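Local atomic coordinates of tudor and KH domain-containing protein homolog (Bombyx mori, PDB entry 5VQH), a protein that takes part in primary piRNA biogenesis, its extended Tudor domain binding symmetrically dimethylated arginines of the PIWI proteins Siwi and Ago3, and so helps to repress transposons during spermatogenesis. Residues A[111-119]-A[136-144]. Residues are numbered along the deposited sequence; the frame is centred on the assembly and turned at random. Where two conformers were deposited one is given.
Sequences VFYLDYGDS and RLRFQAMEC. With 2MR (n3, n4-dimethylarginine), chain C.
The carbonyl oxygen of L114 is gripped twice: A141 N donates to L114 O at 3.2 Å, and a water bridges the same oxygen to A141 O. One residue on, the carboxylate of D115 reaches across to segment 136-144, and D115 OD1 takes the backbone N-H of Q140 on its anti lone pair in a nearly straight bond of 2.9 Å (165°). With CG beside its own backbone N (chi1 -62°), D115 also turns OD2 to a salt bridge with R91 of strand 89-98, so both oxygens are engaged. Next to this polar pair, the methyl L114 CD1 sits over one face of the F139 ring, 3.7 Å from the centroid in a CH-pi contact, while D115 OD1 lies at the ring's edge. A141 CB fits against the turn that follows, 3.5 Å from Y116 N. That turn is tight: Y113 O accepts from both Y116 N and G117 N. Q140, bent at chi2, leads its amide away from D115: Q140 NE2 donates to R138 O and is hydrogen-bonded to Q44 OE1 of helix 43-59.

The other side of the loop faces the ligand. The guanidinium of the dimethylarginine lies over one face of the Y116 ring, its CZ 3.5 Å from Y116 CG, and one methyl, CQ1, approaches Y113 obliquely. D118 OD2 accepts from ligand NH2 at 3.0 Å; the bond to OD1 is weak. F83 and Y90 also line the pocket. The contact thus ties the Tudor sheet's binding loop to the chain entering strand 142-146 of the larger mixed sheet, the staphylococcal-nuclease-like part of the extended Tudor domain, and the buried D115 carboxylate, paired with R91 and a backbone N-H, is probably held as the anion.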
ATOM      1  N   VAL A 111       7.848  -4.071   8.202  1.00 29.06           N
ATOM      2  CA  VAL A 111       7.895  -2.804   7.433  1.00 28.27           C
ATOM      3  C   VAL A 111       6.782  -2.628   6.401  1.00 26.17           C
ATOM      4  O   VAL A 111       6.343  -3.570   5.761  1.00 27.29           O
ATOM      5  CB  VAL A 111       9.243  -2.597   6.737  1.00 29.75           C
ATOM      6  CG1 VAL A 111      10.369  -2.708   7.754  1.00 33.06           C
ATOM      7  CG2 VAL A 111       9.472  -3.578   5.619  1.00 29.74           C
ATOM      8  N   PHE A 112       6.304  -1.403   6.293  1.00 26.10           N
ATOM      9  CA  PHE A 112       5.249  -1.020   5.368  1.00 26.42           C
ATOM     10  C   PHE A 112       5.883  -0.219   4.231  1.00 29.38           C
ATOM     11  O   PHE A 112       6.418   0.884   4.469  1.00 31.82           O
ATOM     12  CB  PHE A 112       4.277  -0.177   6.118  1.00 26.72           C
ATOM     13  CG  PHE A 112       3.238   0.471   5.268  1.00 28.83           C
ATOM     14  CD1 PHE A 112       2.166  -0.253   4.787  1.00 30.23           C
ATOM     15  CD2 PHE A 112       3.278   1.829   5.011  1.00 28.28           C
ATOM     16  CE1 PHE A 112       1.178   0.367   4.044  1.00 28.97           C
ATOM     17  CE2 PHE A 112       2.278   2.443   4.271  1.00 26.88           C
ATOM     18  CZ  PHE A 112       1.235   1.718   3.797  1.00 26.27           C
ATOM     19  N   TYR A 113       5.868  -0.801   3.021  1.00 28.44           N
ATOM     20  CA  TYR A 113       6.406  -0.174   1.814  1.00 26.16           C
ATOM     21  C   TYR A 113       5.485   0.965   1.376  1.00 27.64           C
ATOM     22  O   TYR A 113       4.377   0.758   0.856  1.00 26.35           O
ATOM     23  CB  TYR A 113       6.583  -1.217   0.732  1.00 27.23           C
ATOM     24  CG  TYR A 113       7.654  -2.227   1.096  1.00 26.50           C
ATOM     25  CD1 TYR A 113       8.993  -1.939   0.904  1.00 27.52           C
ATOM     26  CD2 TYR A 113       7.325  -3.425   1.658  1.00 26.96           C
ATOM     27  CE1 TYR A 113       9.973  -2.833   1.240  1.00 27.38           C
ATOM     28  CE2 TYR A 113       8.295  -4.337   2.017  1.00 27.37           C
ATOM     29  CZ  TYR A 113       9.611  -4.036   1.809  1.00 28.14           C
ATOM     30  OH  TYR A 113      10.564  -4.955   2.169  1.00 27.70           O
ATOM     31  N   LEU A 114       5.970   2.186   1.619  1.00 28.59           N
ATOM     32  CA  LEU A 114       5.151   3.403   1.638  1.00 26.80           C
ATOM     33  C   LEU A 114       4.561   3.830   0.276  1.00 24.90           C
ATOM     34  O   LEU A 114       3.573   4.518   0.237  1.00 22.78           O
ATOM     35  CB  LEU A 114       6.007   4.558   2.170  1.00 25.27           C
ATOM     36  CG  LEU A 114       6.206   4.614   3.663  1.00 24.42           C
ATOM     37  CD1 LEU A 114       7.384   5.493   4.016  1.00 24.04           C
ATOM     38  CD2 LEU A 114       4.973   5.129   4.324  1.00 25.83           C
ATOM     39  N   ASP A 115       5.234   3.478  -0.807  1.00 24.93           N
ATOM     40  CA  ASP A 115       4.787   3.753  -2.178  1.00 26.24           C
ATOM     41  C   ASP A 115       3.915   2.651  -2.838  1.00 26.31           C
ATOM     42  O   ASP A 115       3.504   2.781  -3.975  1.00 24.14           O
ATOM     43  CB  ASP A 115       6.037   4.029  -3.022  1.00 25.57           C
ATOM     44  CG  ASP A 115       6.790   5.264  -2.521  1.00 24.93           C
ATOM     45  OD1 ASP A 115       6.133   6.297  -2.413  1.00 24.15           O
ATOM     46  OD2 ASP A 115       8.011   5.216  -2.247  1.00 25.73           O
ATOM     47  N   TYR A 116       3.604   1.606  -2.086  1.00 26.57           N
ATOM     48  CA  TYR A 116       3.006   0.404  -2.627  1.00 26.08           C
ATOM     49  C   TYR A 116       1.929  -0.148  -1.724  1.00 26.04           C
ATOM     50  O   TYR A 116       0.857  -0.465  -2.205  1.00 24.89           O
ATOM     51  CB  TYR A 116       4.094  -0.645  -2.857  1.00 25.24           C
ATOM     52  CG  TYR A 116       5.005  -0.272  -3.998  1.00 25.69           C
ATOM     53  CD1 TYR A 116       4.626  -0.473  -5.320  1.00 27.32           C
ATOM     54  CD2 TYR A 116       6.211   0.338  -3.765  1.00 25.61           C
ATOM     55  CE1 TYR A 116       5.472  -0.119  -6.368  1.00 27.74           C
ATOM     56  CE2 TYR A 116       7.052   0.688  -4.792  1.00 26.02           C
ATOM     57  CZ  TYR A 116       6.684   0.479  -6.091  1.00 27.82           C
ATOM     58  OH  TYR A 116       7.548   0.874  -7.109  1.00 29.51           O
ATOM     59  N   GLY A 117       2.228  -0.269  -0.421  1.00 26.87           N
ATOM     60  CA  GLY A 117       1.230  -0.581   0.594  1.00 27.17           C
ATOM     61  C   GLY A 117       1.332  -1.982   1.153  1.00 28.46           C
ATOM     62  O   GLY A 117       0.621  -2.344   2.105  1.00 31.84           O
ATOM     63  N   ASP A 118       2.211  -2.786   0.590  1.00 27.82           N
ATOM     64  CA  ASP A 118       2.446  -4.072   1.192  1.00 30.86           C
ATOM     65  C   ASP A 118       3.408  -4.008   2.364  1.00 30.92           C
ATOM     66  O   ASP A 118       4.123  -3.023   2.570  1.00 32.77           O
ATOM     67  CB  ASP A 118       2.903  -5.101   0.165  1.00 36.25           C
ATOM     68  CG  ASP A 118       4.041  -4.627  -0.732  1.00 38.58           C
ATOM     69  OD1 ASP A 118       4.707  -5.514  -1.274  1.00 45.56           O
ATOM     70  OD2 ASP A 118       4.258  -3.430  -0.939  1.00 35.92           O
ATOM     71  N   SER A 119       3.377  -5.073   3.151  1.00 31.18           N
ATOM     72  CA  SER A 119       4.125  -5.191   4.390  1.00 30.17           C
ATOM     73  C   SER A 119       4.874  -6.524   4.392  1.00 31.05           C
ATOM     74  O   SER A 119       4.280  -7.545   4.095  1.00 30.50           O
ATOM     75  CB  SER A 119       3.160  -5.138   5.564  1.00 29.84           C
ATOM     76  OG  SER A 119       3.013  -3.822   6.033  1.00 28.82           O
ATOM     77  N   ARG A 136      11.445  13.557  -0.752  1.00 36.02           N
ATOM     78  CA  ARG A 136      10.763  14.601  -1.461  1.00 41.47           C
ATOM     79  C   ARG A 136       9.476  14.122  -2.100  1.00 34.65           C
ATOM     80  O   ARG A 136       8.454  14.737  -1.929  1.00 31.59           O
ATOM     81  CB  ARG A 136      11.645  15.193  -2.546  1.00 51.65           C
ATOM     82  CG  ARG A 136      12.736  16.109  -2.030  1.00 61.44           C
ATOM     83  CD  ARG A 136      13.611  16.525  -3.203  1.00 71.93           C
ATOM     84  NE  ARG A 136      14.865  17.145  -2.782  1.00 79.26           N
ATOM     85  CZ  ARG A 136      15.940  17.274  -3.560  1.00 85.06           C
ATOM     86  NH1 ARG A 136      15.938  16.814  -4.813  1.00 83.92           N
ATOM     87  NH2 ARG A 136      17.036  17.857  -3.079  1.00 88.80           N
ATOM     88  N   LEU A 137       9.532  13.038  -2.854  1.00 30.36           N
ATOM     89  CA  LEU A 137       8.339  12.585  -3.527  1.00 30.26           C
ATOM     90  C   LEU A 137       7.291  12.053  -2.532  1.00 28.97           C
ATOM     91  O   LEU A 137       7.592  11.327  -1.590  1.00 28.15           O
ATOM     92  CB  LEU A 137       8.701  11.546  -4.568  1.00 33.29           C
ATOM     93  CG  LEU A 137       7.523  10.840  -5.236  1.00 35.16           C
ATOM     94  CD1 LEU A 137       6.825  11.814  -6.150  1.00 36.87           C
ATOM     95  CD2 LEU A 137       7.990   9.623  -6.020  1.00 36.11           C
ATOM     96  N   ARG A 138       6.052  12.446  -2.749  1.00 28.12           N
ATOM     97  CA  ARG A 138       4.949  12.102  -1.853  1.00 30.86           C
ATOM     98  C   ARG A 138       4.875  10.584  -1.715  1.00 29.39           C
ATOM     99  O   ARG A 138       5.227   9.832  -2.639  1.00 29.04           O
ATOM    100  CB  ARG A 138       3.630  12.697  -2.419  1.00 31.56           C
ATOM    101  CG  ARG A 138       2.351  12.311  -1.690  1.00 34.08           C
ATOM    102  CD  ARG A 138       1.130  12.890  -2.404  1.00 35.76           C
ATOM    103  NE  ARG A 138       0.994  12.347  -3.768  1.00 34.96           N
ATOM    104  CZ  ARG A 138       0.215  11.322  -4.081  1.00 35.89           C
ATOM    105  NH1 ARG A 138      -0.508  10.713  -3.135  1.00 40.11           N
ATOM    106  NH2 ARG A 138       0.162  10.893  -5.332  1.00 35.73           N
ATOM    107  N   PHE A 139       4.433  10.112  -0.563  1.00 28.15           N
ATOM    108  CA  PHE A 139       4.284   8.661  -0.413  1.00 28.62           C
ATOM    109  C   PHE A 139       3.101   8.192  -1.268  1.00 28.79           C
ATOM    110  O   PHE A 139       1.984   8.649  -1.091  1.00 32.40           O
ATOM    111  CB  PHE A 139       4.117   8.285   1.053  1.00 27.19           C
ATOM    112  CG  PHE A 139       5.333   8.585   1.899  1.00 26.26           C
ATOM    113  CD1 PHE A 139       6.610   8.340   1.427  1.00 24.96           C
ATOM    114  CD2 PHE A 139       5.188   9.077   3.188  1.00 25.47           C
ATOM    115  CE1 PHE A 139       7.710   8.609   2.210  1.00 25.62           C
ATOM    116  CE2 PHE A 139       6.285   9.334   3.992  1.00 26.19           C
ATOM    117  CZ  PHE A 139       7.557   9.096   3.502  1.00 26.44           C
ATOM    118  N   GLN A 140       3.376   7.313  -2.215  1.00 27.31           N
ATOM    119  CA  GLN A 140       2.437   7.016  -3.301  1.00 27.00           C
ATOM    120  C   GLN A 140       1.240   6.153  -2.962  1.00 29.07           C
ATOM    121  O   GLN A 140       0.245   6.212  -3.713  1.00 29.70           O
ATOM    122  CB  GLN A 140       3.160   6.358  -4.476  1.00 24.70           C
ATOM    123  CG  GLN A 140       4.036   7.277  -5.299  1.00 24.83           C
ATOM    124  CD  GLN A 140       3.265   8.449  -5.845  1.00 25.08           C
ATOM    125  OE1 GLN A 140       2.423   8.306  -6.721  1.00 31.06           O
ATOM    126  NE2 GLN A 140       3.494   9.602  -5.282  1.00 26.09           N
ATOM    127  N   ALA A 141       1.288   5.393  -1.857  1.00 28.47           N
ATOM    128  CA  ALA A 141       0.194   4.427  -1.530  1.00 28.68           C
ATOM    129  C   ALA A 141      -0.898   5.034  -0.681  1.00 28.45           C
ATOM    130  O   ALA A 141      -0.578   5.514   0.367  1.00 29.85           O
ATOM    131  CB  ALA A 141       0.754   3.201  -0.824  1.00 28.25           C
ATOM    132  N   MET A 142      -2.153   5.037  -1.153  1.00 29.67           N
ATOM    133  CA  MET A 142      -3.304   5.545  -0.403  0.50 30.45           C
ATOM    134  C   MET A 142      -4.171   4.362   0.058  1.00 31.71           C
ATOM    135  O   MET A 142      -4.662   3.595  -0.766  1.00 33.76           O
ATOM    136  CB  MET A 142      -4.145   6.484  -1.287  0.50 31.80           C
ATOM    137  CG  MET A 142      -3.359   7.502  -2.130  0.50 32.44           C
ATOM    138  SD  MET A 142      -2.041   8.278  -1.180  0.50 33.92           S
ATOM    139  CE  MET A 142      -3.004   8.940   0.185  0.50 32.16           C
ATOM    140  N   GLU A 143      -4.362   4.198   1.358  1.00 30.63           N
ATOM    141  CA  GLU A 143      -5.251   3.139   1.841  1.00 31.73           C
ATOM    142  C   GLU A 143      -6.713   3.323   1.371  1.00 27.88           C
ATOM    143  O   GLU A 143      -7.238   4.401   1.422  1.00 26.68           O
ATOM    144  CB  GLU A 143      -5.216   3.088   3.360  1.00 33.06           C
ATOM    145  CG  GLU A 143      -5.543   1.717   3.923  1.00 37.28           C
ATOM    146  CD  GLU A 143      -5.768   1.776   5.410  1.00 40.13           C
ATOM    147  OE1 GLU A 143      -4.953   2.409   6.086  1.00 46.70           O
ATOM    148  OE2 GLU A 143      -6.756   1.212   5.905  1.00 46.74           O
ATOM    149  N   CYS A 144      -7.372   2.261   0.943  1.00 26.89           N
ATOM    150  CA  CYS A 144      -8.791   2.333   0.649  1.00 27.37           C
ATOM    151  C   CYS A 144      -9.549   1.097   1.136  1.00 28.43           C
ATOM    152  O   CYS A 144      -8.986   0.127   1.622  1.00 25.80           O
ATOM    153  CB  CYS A 144      -9.011   2.438  -0.848  1.00 29.95           C
ATOM    154  SG  CYS A 144      -8.120   3.727  -1.746  1.00 29.24           S
TER
HETATM  155  N   2MR C 501       7.919  -5.316  -9.980  1.00 78.06           N
HETATM  156  CA  2MR C 501       8.564  -5.853  -8.767  1.00 77.09           C
HETATM  157  CB  2MR C 501       7.950  -5.189  -7.540  1.00 68.19           C
HETATM  158  CG  2MR C 501       7.859  -3.669  -7.660  1.00 60.15           C
HETATM  159  CD  2MR C 501       7.810  -3.124  -6.245  1.00 50.43           C
HETATM  160  NE  2MR C 501       6.597  -3.569  -5.607  1.00 43.78           N
HETATM  161  CZ  2MR C 501       6.431  -3.437  -4.310  1.00 42.11           C
HETATM  162  NH1 2MR C 501       7.368  -2.948  -3.640  1.00 39.95           N
HETATM  163  CQ1 2MR C 501       7.361  -2.718  -2.212  1.00 41.64           C
HETATM  164  NH2 2MR C 501       5.300  -3.822  -3.718  1.00 44.60           N
HETATM  165  CQ2 2MR C 501       4.180  -4.422  -4.426  1.00 41.09           C
HETATM  166  C   2MR C 501       8.475  -7.362  -8.581  1.00 79.86           C
HETATM  167  O   2MR C 501       8.736  -7.912  -7.494  1.00 72.29           O
HETATM  168  OXT 2MR C 501       8.150  -8.110  -9.508  1.00 89.55           O
HETATM  169  O   HOH W   1       1.760   5.326   1.716  1.00 25.10           O